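Local atomic coordinates of glycosyl transferase family 9 (Veillonella parvula, PDB entry 3TOV), a protein that probably transfers heptose or a related sugar from a nucleotide-activated donor to an acceptor, as a GT-B fold glycosyltransferase of family 9 (heptosyltransferases). Residues Ser156-Leu160 with Pro297-His301; Asn191-Ala195 with Asp228-Val232; Phe206-Asp211 with Val235-Thr241; Leu305-Ser310 with Val331-Val337. Residues are numbered along the deposited sequence.

Interaction 1 of 4, residues Ser156-Leu160 with Pro297-His301; sequences SNSGL and PYQAH
The linker between the two Rossmann-like halves of a GT-B glycosyltransferase meets a beta turn of the C-terminal half here. Residues 156-160 form an irregular loop; Pro-297 to Ala-300 make a type II turn, with Tyr-298 at phi/psi -72/124 and Gln-299 at 54/42. The closest CA pair is Gly-159 with Gln-299, 5.4 Å apart. Asn-157 (chi1 p, 75°) closes an Asx turn, its OD1 accepting from Gly-159 N at 2.7 Å, while its ND2 donates almost linearly (173°) to Tyr-298 OH at 2.5 Å. That hydroxyl also bonds Asp-141, which ties the turn to helix 139-149. Gln-299 NE2 gives a weak hydrogen bond to Asn-157 O, short at 2.6 Å but bent to 119°. The Tyr-298 ring (chi1 t, chi2 78°) has the CA of Gly-159 at its edge, 3.8 Å from CE2; Gly-159 has the positive phi (83°) that favours glycine. Leu-160 (chi1 m, chi2 t) brings CD2 to 3.9 Å from Tyr-298 CD2. One water weakly bridges Leu-160 N (3.0 Å) and Tyr-298 O (3.3 Å). Such a linker, passing from the N-terminal to the C-terminal sheet, is typical of the two-domain GT-B fold.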
loop_
_atom_site.group_PDB
_atom_site.type_symbol
_atom_site.label_atom_id
_atom_site.label_comp_id
_atom_site.label_asym_id
_atom_site.label_seq_id
_atom_site.Cartn_x
_atom_site.Cartn_y
_atom_site.Cartn_z
ATOM N N SER A 156 6.031 -18.733 0.595
ATOM C CA SER A 156 6.903 -17.929 1.435
ATOM C C SER A 156 7.421 -16.697 0.727
ATOM O O SER A 156 8.474 -16.753 0.103
ATOM C CB SER A 156 8.109 -18.766 1.821
ATOM O OG SER A 156 8.575 -19.492 0.691
ATOM N N ASN A 157 6.716 -15.578 0.836
ATOM C CA ASN A 157 7.175 -14.350 0.203
ATOM C C ASN A 157 7.875 -13.424 1.189
ATOM O O ASN A 157 7.873 -13.685 2.385
ATOM C CB ASN A 157 6.003 -13.618 -0.427
ATOM C CG ASN A 157 5.144 -12.925 0.598
ATOM O OD1 ASN A 157 5.420 -11.788 0.992
ATOM N ND2 ASN A 157 4.089 -13.601 1.038
ATOM N N SER A 158 8.440 -12.327 0.684
ATOM C CA SER A 158 9.191 -11.380 1.511
ATOM C C SER A 158 8.558 -9.993 1.627
ATOM O O SER A 158 9.245 -8.975 1.609
ATOM C CB SER A 158 10.603 -11.243 0.982
ATOM O OG SER A 158 10.578 -11.332 -0.420
ATOM N N GLY A 159 7.244 -9.957 1.769
ATOM C CA GLY A 159 6.568 -8.721 2.094
ATOM C C GLY A 159 6.307 -7.881 0.875
ATOM O O GLY A 159 6.633 -8.275 -0.243
ATOM N N LEU A 160 5.694 -6.725 1.108
ATOM C CA LEU A 160 5.466 -5.733 0.068
ATOM C C LEU A 160 6.779 -5.113 -0.401
ATOM O O LEU A 160 7.765 -5.011 0.345
ATOM C CB LEU A 160 4.547 -4.636 0.578
ATOM C CG LEU A 160 3.410 -5.064 1.497
ATOM C CD1 LEU A 160 2.722 -3.832 2.060
ATOM C CD2 LEU A 160 2.416 -5.926 0.771
ATOM N N PRO A 297 -0.580 -3.828 8.435
ATOM C CA PRO A 297 0.856 -3.967 8.158
ATOM C C PRO A 297 1.290 -5.401 7.873
ATOM O O PRO A 297 1.674 -6.142 8.786
ATOM C CB PRO A 297 1.512 -3.483 9.449
ATOM C CG PRO A 297 0.515 -2.583 10.056
ATOM C CD PRO A 297 -0.826 -3.152 9.716
ATOM N N TYR A 298 1.252 -5.778 6.603
ATOM C CA TYR A 298 1.596 -7.135 6.214
ATOM C C TYR A 298 3.077 -7.424 6.329
ATOM O O TYR A 298 3.889 -6.731 5.710
ATOM C CB TYR A 298 1.189 -7.364 4.777
ATOM C CG TYR A 298 1.596 -8.699 4.238
ATOM C CD1 TYR A 298 0.872 -9.838 4.559
ATOM C CD2 TYR A 298 2.690 -8.825 3.394
ATOM C CE1 TYR A 298 1.221 -11.068 4.057
ATOM C CE2 TYR A 298 3.053 -10.053 2.882
ATOM C CZ TYR A 298 2.310 -11.174 3.215
ATOM O OH TYR A 298 2.648 -12.415 2.710
ATOM N N GLN A 299 3.423 -8.462 7.091
ATOM C CA GLN A 299 4.802 -8.917 7.161
ATOM C C GLN A 299 5.720 -7.747 7.543
ATOM O O GLN A 299 6.814 -7.591 6.997
ATOM C CB GLN A 299 5.200 -9.478 5.803
ATOM C CG GLN A 299 6.331 -10.465 5.812
ATOM C CD GLN A 299 5.950 -11.765 5.101
ATOM O OE1 GLN A 299 4.871 -12.332 5.339
ATOM N NE2 GLN A 299 6.833 -12.238 4.219
ATOM N N ALA A 300 5.272 -6.927 8.489
ATOM C CA ALA A 300 5.979 -5.689 8.806
ATOM C C ALA A 300 6.443 -5.593 10.260
ATOM O O ALA A 300 5.848 -6.191 11.161
ATOM C CB ALA A 300 5.103 -4.487 8.460
ATOM N N HIS A 301 7.507 -4.826 10.479
ATOM C CA HIS A 301 7.898 -4.473 11.825
ATOM C C HIS A 301 7.066 -3.259 12.234
ATOM O O HIS A 301 7.469 -2.121 12.037
ATOM C CB HIS A 301 9.394 -4.173 11.918
ATOM C CG HIS A 301 9.871 -3.916 13.321
ATOM N ND1 HIS A 301 10.978 -3.141 13.609
ATOM C CD2 HIS A 301 9.385 -4.333 14.519
ATOM C CE1 HIS A 301 11.155 -3.097 14.919
ATOM N NE2 HIS A 301 10.203 -3.811 15.494
HETATM O O HOH W 1 6.599 -5.966 3.916
#

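Interaction 2 of 4, residues Asn191-Ala195 with Asp228-Val232; sequences NIGSA and DLEMV
Ile-192 carries much of this contact, its side chain in an unusual position: chi1 is 97°, between wells, and chi2 is t at -150°. CA-to-CB points sideways, but CD1 reaches 3.2 Å from Met-231 O and 3.9 Å from both CA and CG2 of Val-232, whose chi1 is t. Selenomethionine Met-231 supplies the other large surface. With chi1 m (-60°), chi2 t and chi3 -97°, it folds over the loop so that SE lies 3.6 Å from Gly-193 CA and CE 3.6 Å from Ser-194 N. The nearest CA pairs are Gly-193 with Met-231 at 6.1 Å and Ile-192 with Val-232 at 7.4 Å. Segment 191-195 is the loop leaving the C-terminal end of strand 187-191, first in sequence and central in the C-terminal parallel sheet, and 228-232 includes the first part of helix 229-237; in a Rossmann-like domain such a strand-end loop faces the cleft. Gly-193, at phi/psi 82/136, could hardly be another residue: a CB would jam against the preceding carbonyl and stand 3.0 Å from Asp-228 OD1 and 3.3 Å from Met-231 SE. The CA-to-CB bond of Asp-228 (chi1 m, -80°) points toward the loop, yet OD1 stops 3.9 Å from Gly-193 C and 4.4 Å from Ser-194 N; no hydrogen bond crosses the interface. Ser-194 (chi1 t) turns its CB away, and its OG bonds Val-196 N instead.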
loop_
_atom_site.group_PDB
_atom_site.type_symbol
_atom_site.label_atom_id
_atom_site.label_comp_id
_atom_site.label_asym_id
_atom_site.label_seq_id
_atom_site.Cartn_x
_atom_site.Cartn_y
_atom_site.Cartn_z
ATOM N N ASN A 191 2.545 10.523 8.115
ATOM C CA ASN A 191 1.540 10.580 7.079
ATOM C C ASN A 191 0.208 10.590 7.809
ATOM O O ASN A 191 -0.306 9.549 8.196
ATOM C CB ASN A 191 1.676 9.379 6.129
ATOM C CG ASN A 191 0.416 9.115 5.310
ATOM O OD1 ASN A 191 -0.170 10.026 4.708
ATOM N ND2 ASN A 191 -0.006 7.856 5.286
ATOM N N ILE A 192 -0.320 11.787 8.034
ATOM C CA ILE A 192 -1.626 11.974 8.650
ATOM C C ILE A 192 -2.675 12.168 7.552
ATOM O O ILE A 192 -2.343 12.255 6.358
ATOM C CB ILE A 192 -1.606 13.231 9.541
ATOM C CG1 ILE A 192 -2.186 14.445 8.801
ATOM C CG2 ILE A 192 -0.181 13.557 9.971
ATOM C CD1 ILE A 192 -1.601 15.802 9.238
ATOM N N GLY A 193 -3.941 12.241 7.938
ATOM C CA GLY A 193 -4.956 12.672 6.996
ATOM C C GLY A 193 -5.499 11.642 6.024
ATOM O O GLY A 193 -4.755 10.870 5.405
ATOM N N SER A 194 -6.821 11.663 5.890
ATOM C CA SER A 194 -7.562 10.679 5.127
ATOM C C SER A 194 -8.852 11.346 4.699
ATOM O O SER A 194 -9.282 12.314 5.322
ATOM C CB SER A 194 -7.867 9.449 6.005
ATOM O OG SER A 194 -8.762 8.535 5.385
ATOM N N ALA A 195 -9.467 10.845 3.632
ATOM C CA ALA A 195 -10.771 11.342 3.227
ATOM C C ALA A 195 -11.796 11.083 4.338
ATOM O O ALA A 195 -12.803 11.781 4.456
ATOM C CB ALA A 195 -11.201 10.688 1.934
ATOM N N ASP A 228 -4.026 16.806 1.163
ATOM C CA ASP A 228 -3.638 16.670 2.569
ATOM C C ASP A 228 -3.111 17.958 3.178
ATOM O O ASP A 228 -2.945 18.042 4.390
ATOM C CB ASP A 228 -2.588 15.574 2.747
ATOM C CG ASP A 228 -3.191 14.183 2.767
ATOM O OD1 ASP A 228 -4.371 14.046 3.166
ATOM O OD2 ASP A 228 -2.472 13.232 2.379
ATOM N N LEU A 229 -2.850 18.947 2.331
ATOM C CA LEU A 229 -2.235 20.204 2.734
ATOM C C LEU A 229 -3.044 20.924 3.817
ATOM O O LEU A 229 -2.484 21.517 4.740
ATOM C CB LEU A 229 -2.088 21.098 1.496
ATOM C CG LEU A 229 -0.719 21.675 1.108
ATOM C CD1 LEU A 229 0.428 20.967 1.834
ATOM C CD2 LEU A 229 -0.530 21.634 -0.405
ATOM N N GLU A 230 -4.366 20.871 3.694
ATOM C CA GLU A 230 -5.269 21.536 4.625
ATOM C C GLU A 230 -5.261 20.832 5.970
ATOM O O GLU A 230 -5.548 21.435 7.001
ATOM C CB GLU A 230 -6.684 21.516 4.058
ATOM C CG GLU A 230 -7.750 22.105 4.965
ATOM C CD GLU A 230 -9.136 22.065 4.328
ATOM O OE1 GLU A 230 -9.976 22.939 4.653
ATOM O OE2 GLU A 230 -9.383 21.157 3.502
HETATM N N MSE A 231 -4.938 19.540 5.945
HETATM C CA MSE A 231 -4.883 18.728 7.154
HETATM C C MSE A 231 -3.520 18.794 7.841
HETATM O O MSE A 231 -3.399 18.480 9.024
HETATM C CB MSE A 231 -5.260 17.279 6.834
HETATM C CG MSE A 231 -6.661 17.146 6.274
HETATM SE SE MSE A 231 -7.310 15.322 6.152
HETATM C CE MSE A 231 -6.912 14.898 4.279
ATOM N N VAL A 232 -2.500 19.208 7.101
ATOM C CA VAL A 232 -1.160 19.332 7.648
ATOM C C VAL A 232 -0.875 20.736 8.175
ATOM O O VAL A 232 -0.216 20.909 9.208
ATOM C CB VAL A 232 -0.109 19.008 6.598
ATOM C CG1 VAL A 232 1.276 19.050 7.210
ATOM C CG2 VAL A 232 -0.376 17.653 5.997
#

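Interaction 3 of 4, residues Phe206-Asp211 with Val235-Thr241; sequences FAHVAD and VVEQMET
Two successive helices of the C-terminal Rossmann-like domain, 203-216 and 229-237, meet near the end of the second, beyond which the chain runs on as a loop. Residues 206-211 are wholly helical; Val-235 lies in the last part of the other helix. CA atoms come closest at Ala-207 with Val-235 (5.0 Å) and at Asp-211 with Thr-241 (5.7 Å). Val-235 (chi1 t) sets CG1 3.8 Å from Ala-207 CB and 3.9 Å from Phe-206 CB, a close approach that the small alanine permits. Gln-238 (chi1 p, chi2 t; phi/psi -107/15) brings its CG to 3.6 Å from Ala-207 CB, while its NE2 bonds Pro-234 O. Selenomethionine Met-239 (chi1 m, chi2 t, chi3 p) lays CG 3.9 Å from Ala-207 CB and CE 3.9 Å from Ala-210 CB, and it also touches Phe-222 of the neighbouring strand 219-222. Glu-240 donates its N to Asp-211 OD2 at 3.1 Å (161°), although its own OE2 stands 4.2 Å from that oxygen, two like charges close together. Thr-241 (chi1 p) gives Asp-211 OD1 two hydrogen bonds, from N at 3.0 Å (132°) and from OG1 at 2.8 Å. Asp-211, with chi1 at -95° between wells, thus spends both carboxylate oxygens on the loop. Apolar contacts from Val-235 to Met-239 pack on helix 203-216, while one buried carboxylate accepts three hydrogen bonds, consistent with holding the chain beyond helix 229-237.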
loop_
_atom_site.group_PDB
_atom_site.type_symbol
_atom_site.label_atom_id
_atom_site.label_comp_id
_atom_site.label_asym_id
_atom_site.label_seq_id
_atom_site.Cartn_x
_atom_site.Cartn_y
_atom_site.Cartn_z
ATOM N N PHE A 206 -0.625 15.476 16.848
ATOM C CA PHE A 206 0.478 15.229 15.940
ATOM C C PHE A 206 1.527 16.287 16.187
ATOM O O PHE A 206 2.721 16.000 16.257
ATOM C CB PHE A 206 0.019 15.312 14.494
ATOM C CG PHE A 206 -0.460 14.025 13.946
ATOM C CD1 PHE A 206 0.384 12.928 13.899
ATOM C CD2 PHE A 206 -1.755 13.899 13.469
ATOM C CE1 PHE A 206 -0.058 11.708 13.389
ATOM C CE2 PHE A 206 -2.205 12.690 12.956
ATOM C CZ PHE A 206 -1.351 11.592 12.917
ATOM N N ALA A 207 1.069 17.526 16.307
ATOM C CA ALA A 207 1.969 18.642 16.532
ATOM C C ALA A 207 2.823 18.428 17.784
ATOM O O ALA A 207 4.038 18.583 17.737
ATOM C CB ALA A 207 1.180 19.946 16.624
ATOM N N HIS A 208 2.180 18.070 18.896
ATOM C CA HIS A 208 2.879 17.772 20.155
ATOM C C HIS A 208 3.895 16.635 20.012
ATOM O O HIS A 208 5.036 16.737 20.483
ATOM C CB HIS A 208 1.880 17.403 21.237
ATOM C CG HIS A 208 1.088 18.563 21.757
ATOM N ND1 HIS A 208 -0.241 18.757 21.444
ATOM C CD2 HIS A 208 1.430 19.576 22.585
ATOM C CE1 HIS A 208 -0.683 19.844 22.051
ATOM N NE2 HIS A 208 0.313 20.361 22.749
ATOM N N VAL A 209 3.465 15.555 19.364
ATOM C CA VAL A 209 4.315 14.397 19.114
ATOM C C VAL A 209 5.568 14.733 18.306
ATOM O O VAL A 209 6.690 14.481 18.742
ATOM C CB VAL A 209 3.532 13.271 18.403
ATOM C CG1 VAL A 209 4.491 12.196 17.884
ATOM C CG2 VAL A 209 2.469 12.683 19.340
ATOM N N ALA A 210 5.372 15.295 17.119
ATOM C CA ALA A 210 6.487 15.698 16.265
ATOM C C ALA A 210 7.482 16.597 17.016
ATOM O O ALA A 210 8.692 16.356 16.977
ATOM C CB ALA A 210 5.964 16.389 15.026
ATOM N N ASP A 211 6.950 17.621 17.694
ATOM C CA ASP A 211 7.704 18.516 18.575
ATOM C C ASP A 211 8.492 17.758 19.639
ATOM O O ASP A 211 9.665 18.069 19.880
ATOM C CB ASP A 211 6.750 19.483 19.282
ATOM C CG ASP A 211 6.625 20.820 18.575
ATOM O OD1 ASP A 211 7.516 21.162 17.764
ATOM O OD2 ASP A 211 5.634 21.533 18.853
ATOM N N VAL A 235 -1.306 21.357 11.797
ATOM C CA VAL A 235 -0.262 20.775 12.611
ATOM C C VAL A 235 0.945 21.702 12.593
ATOM O O VAL A 235 1.263 22.348 13.593
ATOM C CB VAL A 235 0.132 19.386 12.114
ATOM C CG1 VAL A 235 1.195 18.761 13.029
ATOM C CG2 VAL A 235 -1.104 18.509 12.024
ATOM N N VAL A 236 1.593 21.786 11.435
ATOM C CA VAL A 236 2.842 22.530 11.285
ATOM C C VAL A 236 2.760 23.977 11.761
ATOM O O VAL A 236 3.781 24.599 12.053
ATOM C CB VAL A 236 3.331 22.502 9.826
ATOM C CG1 VAL A 236 3.855 21.125 9.477
ATOM C CG2 VAL A 236 2.209 22.914 8.882
ATOM N N GLU A 237 1.540 24.499 11.826
ATOM C CA GLU A 237 1.281 25.856 12.287
ATOM C C GLU A 237 1.665 26.035 13.751
ATOM O O GLU A 237 2.225 27.064 14.128
ATOM C CB GLU A 237 -0.200 26.187 12.097
ATOM C CG GLU A 237 -0.622 27.558 12.592
ATOM C CD GLU A 237 -2.089 27.860 12.290
ATOM O OE1 GLU A 237 -2.601 28.904 12.767
ATOM O OE2 GLU A 237 -2.731 27.056 11.573
ATOM N N GLN A 238 1.375 25.020 14.567
ATOM C CA GLN A 238 1.544 25.111 16.023
ATOM C C GLN A 238 2.733 24.329 16.575
ATOM O O GLN A 238 2.822 24.095 17.773
ATOM C CB GLN A 238 0.270 24.666 16.736
ATOM C CG GLN A 238 -0.170 23.254 16.400
ATOM C CD GLN A 238 -1.471 22.889 17.082
ATOM O OE1 GLN A 238 -1.621 23.066 18.297
ATOM N NE2 GLN A 238 -2.432 22.395 16.302
HETATM N N MSE A 239 3.647 23.927 15.706
HETATM C CA MSE A 239 4.871 23.303 16.170
HETATM C C MSE A 239 5.954 24.344 16.477
HETATM O O MSE A 239 6.168 25.288 15.712
HETATM C CB MSE A 239 5.374 22.313 15.137
HETATM C CG MSE A 239 4.447 21.149 14.900
HETATM SE SE MSE A 239 5.170 20.021 13.491
HETATM C CE MSE A 239 7.038 19.966 14.074
ATOM N N GLU A 240 6.634 24.164 17.603
ATOM C CA GLU A 240 7.728 25.038 17.992
ATOM C C GLU A 240 9.057 24.589 17.385
ATOM O O GLU A 240 10.074 25.262 17.554
ATOM C CB GLU A 240 7.845 25.095 19.517
ATOM C CG GLU A 240 6.518 25.214 20.252
ATOM C CD GLU A 240 6.618 24.765 21.711
ATOM O OE1 GLU A 240 7.631 25.107 22.367
ATOM O OE2 GLU A 240 5.694 24.060 22.193
ATOM N N THR A 241 9.050 23.448 16.696
ATOM C CA THR A 241 10.244 22.951 16.001
ATOM C C THR A 241 10.006 22.964 14.498
ATOM O O THR A 241 8.866 23.108 14.054
ATOM C CB THR A 241 10.658 21.512 16.439
ATOM O OG1 THR A 241 9.641 20.558 16.061
ATOM C CG2 THR A 241 10.933 21.452 17.951
#

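Interaction 4 of 4, residues Leu305-Ser310 with Val331-Val337; sequences LETMDS and VISEEQV
Leu-305 lays its side chain (chi1 m, chi2 t) against Ile-332 and Val-337: CB is 3.6 Å from Ile-332 CD1, and CD1 is 4.0 Å from Val-337 CG2. Ile-332 (chi1 m, chi2 t) also brings CD1 to 3.3 Å from Leu-305 O, so its tip rests on the backbone as well as on the leucine. CA atoms come nearest at Ser-310 and Ile-332, 6.1 Å apart. In the first segment the chain leaves strand 302-305 and enters helix 307-316 with Glu-306 at the N-cap position; in the second, Val-331 is turn-like (phi/psi -81/-7) and Ile-332 extended (-92/140), leading to Ser-333, at the N-cap position of helix 334-347. Strand 302-305 is an edge strand of the C-terminal parallel sheet of this GT-B protein, and the contact sets the start of the C-terminal helix against its end. The polar link is Ser-310 OG (chi1 m), which donates to Gln-336 OE1 at 2.9 Å. Gln-336 (chi1 m, chi2 t, chi3 -111°) extends toward helix 307-316, and its OE1 also accepts from Ser-333 OG at 3.1 Å; one amide oxygen therefore joins both helix beginnings. Val-331 (chi1 m) adds a further contact, with CG2 3.7 Å from Thr-307 OG1, an oxygen that weakly bonds Gly-288 O. Beyond the pair, Ile-332 O accepts a hydrogen bond from Trp-201 NE1.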
loop_
_atom_site.group_PDB
_atom_site.type_symbol
_atom_site.label_atom_id
_atom_site.label_comp_id
_atom_site.label_asym_id
_atom_site.label_seq_id
_atom_site.Cartn_x
_atom_site.Cartn_y
_atom_site.Cartn_z
ATOM N N LEU A 305 -2.002 0.587 17.017
ATOM C CA LEU A 305 -2.664 1.080 18.213
ATOM C C LEU A 305 -4.149 1.094 17.961
ATOM O O LEU A 305 -4.620 1.886 17.154
ATOM C CB LEU A 305 -2.181 2.493 18.564
ATOM C CG LEU A 305 -0.656 2.666 18.645
ATOM C CD1 LEU A 305 -0.238 4.120 18.794
ATOM C CD2 LEU A 305 -0.073 1.808 19.760
ATOM N N GLU A 306 -4.885 0.208 18.633
ATOM C CA GLU A 306 -6.339 0.230 18.547
ATOM C C GLU A 306 -7.017 0.490 19.894
ATOM O O GLU A 306 -6.371 0.547 20.937
ATOM C CB GLU A 306 -6.874 -1.039 17.879
ATOM C CG GLU A 306 -5.945 -2.237 17.975
ATOM C CD GLU A 306 -6.427 -3.426 17.153
ATOM O OE1 GLU A 306 -7.574 -3.386 16.629
ATOM O OE2 GLU A 306 -5.643 -4.394 17.041
ATOM N N THR A 307 -8.331 0.668 19.849
ATOM C CA THR A 307 -9.120 1.006 21.023
ATOM C C THR A 307 -8.860 0.167 22.302
ATOM O O THR A 307 -8.626 0.745 23.362
ATOM C CB THR A 307 -10.624 1.027 20.675
ATOM O OG1 THR A 307 -10.893 2.114 19.784
ATOM C CG2 THR A 307 -11.464 1.194 21.946
HETATM N N MSE A 308 -8.916 -1.166 22.215
HETATM C CA MSE A 308 -8.609 -2.017 23.375
HETATM C C MSE A 308 -7.308 -1.612 24.065
HETATM O O MSE A 308 -7.280 -1.419 25.285
HETATM C CB MSE A 308 -8.499 -3.502 23.004
HETATM C CG MSE A 308 -9.703 -4.383 23.347
HETATM SE SE MSE A 308 -10.613 -4.094 25.060
HETATM C CE MSE A 308 -9.071 -3.550 26.081
ATOM N N ASP A 309 -6.228 -1.508 23.294
ATOM C CA ASP A 309 -4.937 -1.153 23.871
ATOM C C ASP A 309 -5.062 0.139 24.648
ATOM O O ASP A 309 -4.461 0.316 25.709
ATOM C CB ASP A 309 -3.898 -0.967 22.782
ATOM C CG ASP A 309 -3.978 -2.030 21.742
ATOM O OD1 ASP A 309 -4.834 -2.920 21.912
ATOM O OD2 ASP A 309 -3.193 -1.979 20.770
ATOM N N SER A 310 -5.850 1.047 24.102
ATOM C CA SER A 310 -6.098 2.304 24.751
ATOM C C SER A 310 -6.867 2.097 26.035
ATOM O O SER A 310 -6.526 2.668 27.058
ATOM C CB SER A 310 -6.841 3.231 23.803
ATOM O OG SER A 310 -6.030 3.485 22.665
ATOM N N VAL A 331 -9.136 8.212 21.063
ATOM C CA VAL A 331 -8.824 7.427 22.242
ATOM C C VAL A 331 -7.329 7.121 22.331
ATOM O O VAL A 331 -6.859 6.579 23.340
ATOM C CB VAL A 331 -9.648 6.134 22.315
ATOM C CG1 VAL A 331 -11.120 6.473 22.478
ATOM C CG2 VAL A 331 -9.413 5.273 21.087
ATOM N N ILE A 332 -6.577 7.478 21.290
ATOM C CA ILE A 332 -5.131 7.257 21.315
ATOM C C ILE A 332 -4.355 8.460 21.853
ATOM O O ILE A 332 -4.669 9.606 21.544
ATOM C CB ILE A 332 -4.574 6.855 19.953
ATOM C CG1 ILE A 332 -5.486 5.825 19.277
ATOM C CG2 ILE A 332 -3.167 6.303 20.121
ATOM C CD1 ILE A 332 -4.793 5.007 18.190
ATOM N N SER A 333 -3.333 8.173 22.656
ATOM C CA SER A 333 -2.610 9.185 23.414
ATOM C C SER A 333 -1.302 9.571 22.770
ATOM O O SER A 333 -0.601 8.729 22.214
ATOM C CB SER A 333 -2.266 8.627 24.784
ATOM O OG SER A 333 -3.265 7.733 25.207
ATOM N N GLU A 334 -0.953 10.845 22.877
ATOM C CA GLU A 334 0.410 11.256 22.612
ATOM C C GLU A 334 1.380 10.237 23.261
ATOM O O GLU A 334 2.270 9.687 22.599
ATOM C CB GLU A 334 0.640 12.678 23.133
ATOM C CG GLU A 334 -0.332 13.735 22.556
ATOM C CD GLU A 334 -0.118 15.153 23.129
ATOM O OE1 GLU A 334 -1.092 15.955 23.116
ATOM O OE2 GLU A 334 1.015 15.462 23.590
ATOM N N GLU A 335 1.182 9.952 24.546
ATOM C CA GLU A 335 2.041 8.991 25.244
ATOM C C GLU A 335 1.990 7.591 24.595
ATOM O O GLU A 335 3.030 6.972 24.363
ATOM C CB GLU A 335 1.786 8.980 26.756
ATOM C CG GLU A 335 0.379 9.461 27.181
ATOM C CD GLU A 335 0.131 10.969 26.951
ATOM O OE1 GLU A 335 1.076 11.776 27.113
ATOM O OE2 GLU A 335 -1.016 11.351 26.611
ATOM N N GLN A 336 0.808 7.099 24.248
ATOM C CA GLN A 336 0.771 5.852 23.469
ATOM C C GLN A 336 1.651 5.939 22.213
ATOM O O GLN A 336 2.511 5.089 21.987
ATOM C CB GLN A 336 -0.657 5.454 23.080
ATOM C CG GLN A 336 -1.505 4.969 24.227
ATOM C CD GLN A 336 -2.813 4.377 23.767
ATOM O OE1 GLN A 336 -3.878 4.953 23.991
ATOM N NE2 GLN A 336 -2.747 3.213 23.127
ATOM N N VAL A 337 1.436 6.967 21.395
ATOM C CA VAL A 337 2.198 7.096 20.159
ATOM C C VAL A 337 3.692 7.183 20.466
ATOM O O VAL A 337 4.487 6.365 19.972
ATOM C CB VAL A 337 1.735 8.301 19.299
ATOM C CG1 VAL A 337 2.664 8.493 18.107
ATOM C CG2 VAL A 337 0.306 8.089 18.820
#

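In the fold
From the N terminus, the chain finishes its first sheet and reaches 156-160, which opens interaction 1; its partner 297-301 closes a long loop holding most of the C-terminal domain, joining the interdomain linker to the turn before strand 302-305. Interactions 2 and 3 are nested in that loop and cross each other. Interaction 2 encloses helix 203-216 and strand 219-222; interaction 3 joins helices 203-216 and 229-237, which flank that strand in sequence. They touch through Ile-192, which packs on Phe-206 and Val-235; their centres lie about 14 Å apart. Interaction 4 follows in series, adjoining 297-301, and closes the final loop. Val-337 and Glu-334 pack on Val-209, joining interaction 4 to interaction 3.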